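Purine nucleoside phosphorylase (PDB 5TBS) probably catalyses the reversible phosphorolysis of purine nucleosides such as inosine and guanosine, releasing the free base and ribose 1-phosphate. Local coordinates at residues Thr116-Gly121 against Val240-Asn245. Numbering follows the deposited sequence.
Sequences TNLAGG and VSLIAN. With ADE (adenine), chain B.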
# COMPACT_ATOMS: atom_id res chain seq x y z
N THR A 116 20.06 -13.77 3.10
CA THR A 116 20.31 -13.02 4.33
C THR A 116 20.00 -11.54 4.12
O THR A 116 19.98 -11.03 2.99
CB THR A 116 21.76 -13.18 4.81
OG1 THR A 116 22.65 -12.61 3.83
CG2 THR A 116 22.13 -14.66 5.08
N ASN A 117 19.70 -10.84 5.23
CA ASN A 117 19.41 -9.41 5.18
C ASN A 117 19.81 -8.78 6.52
O ASN A 117 20.07 -9.48 7.50
CB ASN A 117 17.90 -9.10 4.88
CG ASN A 117 16.93 -9.69 5.94
OD1 ASN A 117 16.98 -9.33 7.10
ND2 ASN A 117 16.05 -10.59 5.52
N LEU A 118 19.85 -7.44 6.53
CA LEU A 118 19.92 -6.61 7.74
C LEU A 118 18.51 -6.10 8.08
O LEU A 118 17.76 -5.74 7.18
CB LEU A 118 20.83 -5.40 7.50
CG LEU A 118 22.37 -5.47 7.54
CD1 LEU A 118 22.87 -5.92 8.90
CD2 LEU A 118 22.92 -6.31 6.47
N ALA A 119 18.18 -6.03 9.38
CA ALA A 119 16.82 -5.70 9.80
C ALA A 119 16.82 -5.04 11.18
O ALA A 119 17.81 -5.11 11.93
CB ALA A 119 15.92 -6.97 9.80
N GLY A 120 15.72 -4.36 11.51
CA GLY A 120 15.57 -3.79 12.85
C GLY A 120 14.88 -4.76 13.80
O GLY A 120 13.99 -5.49 13.40
N GLY A 121 15.32 -4.79 15.05
CA GLY A 121 14.68 -5.63 16.06
C GLY A 121 13.49 -4.94 16.73
O GLY A 121 13.58 -3.78 17.14
N VAL A 240 17.55 -15.51 6.85
CA VAL A 240 18.10 -15.13 8.15
C VAL A 240 18.27 -13.62 8.14
O VAL A 240 18.81 -13.07 7.18
CB VAL A 240 19.45 -15.83 8.43
CG1 VAL A 240 20.02 -15.41 9.82
CG2 VAL A 240 19.31 -17.33 8.30
N SER A 241 17.81 -12.95 9.22
CA SER A 241 18.05 -11.52 9.44
C SER A 241 19.16 -11.30 10.46
O SER A 241 19.18 -11.95 11.52
CB SER A 241 16.77 -10.82 9.93
OG SER A 241 15.79 -10.64 8.92
N LEU A 242 20.08 -10.37 10.17
CA LEU A 242 21.06 -9.90 11.15
C LEU A 242 20.50 -8.62 11.76
O LEU A 242 20.21 -7.67 11.02
CB LEU A 242 22.42 -9.65 10.48
CG LEU A 242 23.51 -8.98 11.33
CD1 LEU A 242 23.75 -9.79 12.59
CD2 LEU A 242 24.85 -8.85 10.52
N ILE A 243 20.35 -8.58 13.09
CA ILE A 243 19.73 -7.46 13.79
C ILE A 243 20.74 -6.33 13.99
O ILE A 243 21.75 -6.50 14.69
CB ILE A 243 19.17 -7.92 15.15
CG1 ILE A 243 18.14 -9.07 14.97
CG2 ILE A 243 18.64 -6.71 15.93
CD1 ILE A 243 16.98 -8.73 13.98
N ALA A 244 20.46 -5.16 13.42
CA ALA A 244 21.35 -4.00 13.55
C ALA A 244 21.17 -3.23 14.87
O ALA A 244 22.12 -2.64 15.39
CB ALA A 244 21.14 -3.02 12.38
N ASN A 245 19.97 -3.21 15.41
CA ASN A 245 19.62 -2.37 16.56
C ASN A 245 18.26 -2.88 17.02
O ASN A 245 17.57 -3.59 16.27
CB ASN A 245 19.53 -0.89 16.20
CG ASN A 245 18.26 -0.57 15.35
OD1 ASN A 245 18.05 -1.15 14.30
ND2 ASN A 245 17.42 0.33 15.85
N9 ADE B . 15.67 -2.11 7.70
C8 ADE B . 14.54 -1.57 8.23
N7 ADE B . 14.71 -1.12 9.46
C5 ADE B . 16.05 -1.38 9.74
C6 ADE B . 16.86 -1.13 10.89
N6 ADE B . 16.41 -0.53 12.01
N1 ADE B . 18.16 -1.52 10.83
C2 ADE B . 18.61 -2.11 9.71
N3 ADE B . 17.94 -2.41 8.58
C4 ADE B . 16.65 -2.00 8.66
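N117 and S241 meet side chain to side chain on one face of two paired strands. Followed outward from CB, the N117 side chain first turns CG between its backbone N and carbonyl carbon (chi1 60°), which swings the amide toward S241 on the neighbouring strand. OD1 then accepts a short hydrogen bond from S241 OG (2.5 Å), which arrives in the carbonyl plane on a lone pair, while ND2 is bonded to OG1 of T223; with both amide atoms engaged, the flip of the group is fixed. Next along this face, A119 CB packs on S241 CB. Four main-chain bonds between N117 and A244 define the pairing: L242 N to N117 O (2.8 Å) is nearly straight, A119 N to L242 O is bent to 146°. They establish parallel strands, 112-121 beside 236-246, within the central mixed sheet of the phosphorylase superfamily fold; a further bond joins G121 N to N245 O. On the other face, L118 and L242 lie side by side, L118 CD1 3.9 Å from L242 CD2, against helix 259-283. Here the strand ends also form part of the base site. N245 OD1 accepts a hydrogen bond from the exocyclic N6 of adenine (2.9 Å), and D250 OD2 accepts one from N245 ND2, consistent with the carbonyl being turned to the base. A244 CB approaches adenine N1 to 3.7 Å, and G120 CA lies 3.5 Å from N6.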